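Local structure of Uly1 (Catenovulum maritimum, 7DRQ) at residues I409-E422 with F431-Q445. The protein is a calcium-binding polysaccharide lyase of family 24 from a marine bacterium that cleaves ulvan, probably built on a beta-propeller fold. Numbering follows the deposited sequence.
Sequences IYIIGLEQGRPFVE and FTRVYYAPVGSQSFQ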
# COMPACT_ATOMS: atom_id res chain seq x y z
N ILE A 409 -1.72 0.92 20.36
CA ILE A 409 -2.09 0.48 19.02
C ILE A 409 -3.56 0.84 18.81
O ILE A 409 -4.32 1.03 19.75
CB ILE A 409 -1.86 -1.03 18.79
CG1 ILE A 409 -2.64 -1.86 19.81
CG2 ILE A 409 -0.36 -1.34 18.81
CD1 ILE A 409 -2.55 -3.39 19.57
N TYR A 410 -3.95 0.92 17.54
CA TYR A 410 -5.27 1.40 17.18
C TYR A 410 -5.88 0.56 16.08
O TYR A 410 -5.19 0.14 15.15
CB TYR A 410 -5.25 2.86 16.70
CG TYR A 410 -4.72 3.82 17.71
CD1 TYR A 410 -5.57 4.44 18.62
CD2 TYR A 410 -3.37 4.15 17.75
CE1 TYR A 410 -5.09 5.34 19.55
CE2 TYR A 410 -2.88 5.04 18.68
CZ TYR A 410 -3.75 5.64 19.57
OH TYR A 410 -3.27 6.53 20.49
N ILE A 411 -7.20 0.33 16.19
CA ILE A 411 -8.05 -0.08 15.09
C ILE A 411 -8.83 1.15 14.66
O ILE A 411 -9.39 1.85 15.50
CB ILE A 411 -9.00 -1.22 15.50
CG1 ILE A 411 -8.23 -2.50 15.81
CG2 ILE A 411 -10.05 -1.47 14.42
CD1 ILE A 411 -9.01 -3.46 16.69
N ILE A 412 -8.82 1.44 13.36
CA ILE A 412 -9.47 2.64 12.83
C ILE A 412 -10.31 2.20 11.64
O ILE A 412 -9.82 1.52 10.74
CB ILE A 412 -8.44 3.71 12.41
CG1 ILE A 412 -7.61 4.15 13.62
CG2 ILE A 412 -9.14 4.90 11.74
CD1 ILE A 412 -6.31 4.86 13.24
N GLY A 413 -11.58 2.60 11.63
CA GLY A 413 -12.44 2.10 10.59
C GLY A 413 -13.72 2.90 10.50
O GLY A 413 -13.85 3.97 11.09
N LEU A 414 -14.65 2.35 9.74
CA LEU A 414 -15.96 2.95 9.53
C LEU A 414 -17.01 2.02 10.09
O LEU A 414 -17.01 0.82 9.78
CB LEU A 414 -16.21 3.21 8.04
CG LEU A 414 -15.14 4.10 7.39
CD1 LEU A 414 -15.28 4.16 5.87
CD2 LEU A 414 -15.20 5.51 7.98
N GLU A 415 -17.89 2.55 10.93
CA GLU A 415 -19.02 1.80 11.45
C GLU A 415 -20.27 2.58 11.10
O GLU A 415 -20.41 3.74 11.49
CB GLU A 415 -18.90 1.60 12.96
CG GLU A 415 -19.96 0.69 13.56
CD GLU A 415 -19.61 0.28 14.97
OE1 GLU A 415 -18.80 -0.66 15.14
OE2 GLU A 415 -20.13 0.91 15.91
N GLN A 416 -21.17 1.94 10.34
CA GLN A 416 -22.32 2.62 9.76
C GLN A 416 -21.91 3.86 8.99
O GLN A 416 -22.61 4.87 9.00
CB GLN A 416 -23.35 2.97 10.85
CG GLN A 416 -23.98 1.76 11.53
CD GLN A 416 -24.84 2.14 12.73
OE1 GLN A 416 -25.70 1.37 13.15
NE2 GLN A 416 -24.59 3.33 13.29
N GLY A 417 -20.74 3.81 8.35
CA GLY A 417 -20.22 4.91 7.58
C GLY A 417 -19.45 5.96 8.35
O GLY A 417 -18.88 6.87 7.74
N ARG A 418 -19.41 5.86 9.68
CA ARG A 418 -18.82 6.90 10.51
C ARG A 418 -17.50 6.42 11.10
O ARG A 418 -17.39 5.28 11.55
CB ARG A 418 -19.78 7.28 11.64
CG ARG A 418 -21.20 7.52 11.11
CD ARG A 418 -21.96 8.50 11.97
NE ARG A 418 -22.13 8.03 13.35
CZ ARG A 418 -23.12 7.24 13.76
NH1 ARG A 418 -24.03 6.80 12.91
NH2 ARG A 418 -23.19 6.90 15.04
N PRO A 419 -16.48 7.28 11.08
CA PRO A 419 -15.17 6.86 11.60
C PRO A 419 -15.21 6.54 13.09
O PRO A 419 -15.85 7.24 13.88
CB PRO A 419 -14.27 8.07 11.31
CG PRO A 419 -14.91 8.72 10.13
CD PRO A 419 -16.40 8.55 10.35
N PHE A 420 -14.53 5.46 13.47
CA PHE A 420 -14.32 5.14 14.87
C PHE A 420 -12.84 4.84 15.08
O PHE A 420 -12.14 4.46 14.14
CB PHE A 420 -15.16 3.95 15.33
CG PHE A 420 -14.74 2.63 14.73
CD1 PHE A 420 -13.77 1.84 15.33
CD2 PHE A 420 -15.34 2.18 13.56
CE1 PHE A 420 -13.39 0.64 14.77
CE2 PHE A 420 -14.96 0.96 13.00
CZ PHE A 420 -13.99 0.19 13.61
N VAL A 421 -12.41 4.99 16.32
CA VAL A 421 -11.06 4.60 16.75
C VAL A 421 -11.19 3.73 17.99
O VAL A 421 -11.83 4.12 18.97
CB VAL A 421 -10.17 5.82 17.06
CG1 VAL A 421 -8.79 5.34 17.53
CG2 VAL A 421 -10.06 6.75 15.86
N GLU A 422 -10.58 2.55 17.95
CA GLU A 422 -10.43 1.70 19.12
C GLU A 422 -8.96 1.68 19.50
O GLU A 422 -8.10 1.69 18.63
CB GLU A 422 -10.91 0.28 18.84
CG GLU A 422 -12.29 0.25 18.22
CD GLU A 422 -13.31 -0.42 19.10
OE1 GLU A 422 -14.49 -0.46 18.68
OE2 GLU A 422 -12.93 -0.92 20.19
N PHE A 431 -8.80 -3.61 23.93
CA PHE A 431 -9.26 -2.46 23.18
C PHE A 431 -10.48 -1.84 23.83
O PHE A 431 -11.32 -2.53 24.41
CB PHE A 431 -9.59 -2.85 21.74
CG PHE A 431 -8.37 -3.16 20.91
CD1 PHE A 431 -7.82 -4.43 20.93
CD2 PHE A 431 -7.77 -2.17 20.15
CE1 PHE A 431 -6.67 -4.72 20.18
CE2 PHE A 431 -6.63 -2.44 19.39
CZ PHE A 431 -6.09 -3.72 19.40
N THR A 432 -10.57 -0.52 23.71
CA THR A 432 -11.78 0.22 24.06
C THR A 432 -12.04 1.25 22.97
O THR A 432 -11.11 1.80 22.38
CB THR A 432 -11.66 0.93 25.41
OG1 THR A 432 -10.59 1.88 25.36
CG2 THR A 432 -11.39 -0.05 26.53
N ARG A 433 -13.33 1.51 22.70
CA ARG A 433 -13.65 2.55 21.74
C ARG A 433 -13.41 3.93 22.35
O ARG A 433 -13.96 4.25 23.42
CB ARG A 433 -15.09 2.44 21.24
CG ARG A 433 -15.32 3.44 20.10
CD ARG A 433 -16.49 3.06 19.23
NE ARG A 433 -16.24 1.85 18.46
CZ ARG A 433 -17.07 1.40 17.53
NH1 ARG A 433 -18.18 2.08 17.25
NH2 ARG A 433 -16.79 0.29 16.87
N VAL A 434 -12.61 4.74 21.68
CA VAL A 434 -12.22 6.05 22.19
C VAL A 434 -12.61 7.18 21.26
O VAL A 434 -12.40 8.35 21.59
CB VAL A 434 -10.71 6.09 22.49
CG1 VAL A 434 -10.39 5.26 23.73
CG2 VAL A 434 -9.93 5.54 21.32
N TYR A 435 -13.17 6.87 20.09
CA TYR A 435 -13.70 7.89 19.19
C TYR A 435 -14.78 7.27 18.33
O TYR A 435 -14.61 6.15 17.82
CB TYR A 435 -12.61 8.49 18.30
CG TYR A 435 -13.13 9.52 17.33
CD1 TYR A 435 -13.29 10.85 17.71
CD2 TYR A 435 -13.48 9.16 16.03
CE1 TYR A 435 -13.77 11.79 16.82
CE2 TYR A 435 -13.97 10.10 15.13
CZ TYR A 435 -14.11 11.42 15.54
OH TYR A 435 -14.59 12.38 14.68
N TYR A 436 -15.89 7.98 18.17
CA TYR A 436 -16.91 7.58 17.20
C TYR A 436 -17.64 8.83 16.77
O TYR A 436 -18.22 9.52 17.62
CB TYR A 436 -17.88 6.55 17.80
CG TYR A 436 -18.81 5.91 16.79
CD1 TYR A 436 -18.42 5.71 15.47
CD2 TYR A 436 -20.10 5.52 17.15
CE1 TYR A 436 -19.27 5.13 14.54
CE2 TYR A 436 -20.96 4.93 16.23
CZ TYR A 436 -20.55 4.74 14.93
OH TYR A 436 -21.42 4.16 14.03
N ALA A 437 -17.57 9.14 15.48
CA ALA A 437 -18.23 10.34 14.97
C ALA A 437 -19.72 10.26 15.27
O ALA A 437 -20.31 9.17 15.25
CB ALA A 437 -18.00 10.48 13.46
N PRO A 438 -20.36 11.39 15.54
CA PRO A 438 -21.73 11.37 16.05
C PRO A 438 -22.78 11.18 14.96
O PRO A 438 -22.55 11.42 13.77
CB PRO A 438 -21.88 12.76 16.68
CG PRO A 438 -21.00 13.63 15.83
CD PRO A 438 -19.79 12.75 15.51
N VAL A 439 -23.96 10.80 15.40
CA VAL A 439 -25.10 10.66 14.53
C VAL A 439 -25.28 12.02 13.85
O VAL A 439 -25.07 13.02 14.46
CB VAL A 439 -26.33 10.31 15.37
CG1 VAL A 439 -27.59 10.53 14.60
CG2 VAL A 439 -26.22 8.93 15.96
N GLY A 440 -25.66 12.04 12.59
CA GLY A 440 -25.82 13.26 11.83
C GLY A 440 -24.58 13.73 11.09
O GLY A 440 -24.68 14.66 10.29
N SER A 441 -23.43 13.12 11.35
CA SER A 441 -22.23 13.40 10.58
C SER A 441 -22.27 12.62 9.26
O SER A 441 -23.15 11.79 9.03
CB SER A 441 -20.98 13.05 11.39
OG SER A 441 -21.04 11.71 11.85
N GLN A 442 -21.28 12.86 8.41
CA GLN A 442 -21.29 12.27 7.08
C GLN A 442 -21.03 10.77 7.13
O GLN A 442 -20.49 10.23 8.09
CB GLN A 442 -20.23 12.92 6.19
CG GLN A 442 -20.44 14.40 5.98
CD GLN A 442 -19.21 15.05 5.43
OE1 GLN A 442 -18.50 15.74 6.14
NE2 GLN A 442 -18.93 14.80 4.15
N SER A 443 -21.41 10.09 6.05
CA SER A 443 -21.19 8.66 5.90
C SER A 443 -20.15 8.43 4.82
O SER A 443 -20.23 9.03 3.74
CB SER A 443 -22.48 7.93 5.56
OG SER A 443 -23.21 7.64 6.74
N PHE A 444 -19.19 7.56 5.11
CA PHE A 444 -18.11 7.27 4.18
C PHE A 444 -18.12 5.79 3.82
O PHE A 444 -18.57 4.93 4.60
CB PHE A 444 -16.75 7.68 4.80
CG PHE A 444 -16.71 9.13 5.21
CD1 PHE A 444 -16.52 10.12 4.27
CD2 PHE A 444 -16.93 9.49 6.53
CE1 PHE A 444 -16.50 11.47 4.64
CE2 PHE A 444 -16.91 10.83 6.92
CZ PHE A 444 -16.70 11.82 5.97
N GLN A 445 -17.63 5.51 2.61
CA GLN A 445 -17.65 4.21 1.97
C GLN A 445 -16.32 3.48 2.09
O GLN A 445 -16.28 2.24 2.03
CB GLN A 445 -17.99 4.42 0.49
CG GLN A 445 -18.10 3.20 -0.38
CD GLN A 445 -18.87 3.52 -1.64
OE1 GLN A 445 -19.75 4.38 -1.64
NE2 GLN A 445 -18.53 2.84 -2.74
O HOH W 1 -22.79 1.89 15.36
O HOH W 2 -24.45 5.35 6.82
O HOH W 3 -13.90 -2.36 22.29
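Arg-433, on edge strand 432-436, pairs with Glu-422 on strand 418-422 and reaches past it to Glu-415 on strand 409-415. Strands 418-422 and 432-436 form an antiparallel hairpin, the outer half of a four-stranded sheet consistent with a propeller blade. A classic beta bulge interrupts the pairing: Val-434 N and Tyr-435 N both donate to Val-421 O, at 2.9 Å and 3.3 Å. Along Arg-433, CB lies 3.9 Å from Glu-422 OE1, CG packs near Val-421 O, and CD comes within 4.1 Å of Glu-422 OE1. CG stands anti to the backbone N (chi1 -173°), and a bend at chi3 lays the guanidinium flat over Phe-420, planes 15° apart, in an off-centre cation-pi stack. NE and NH2 both grip Glu-422 OE1 side-on. NH1 and NH2 take Glu-415 end-on, with NH1 2.6 Å from OE2. A leucine here has no guanidinium, and would probably leave both carboxylates without their shared positive partner and the Phe-420 ring without its stacked cation. Arg-433 NH1 also lies over the centre of the Tyr-436 ring. Tyr-436 OH donates to Glu-415 O at 2.8 Å, from above the carbonyl plane, while Arg-418 N reaches that oxygen from the opposite face.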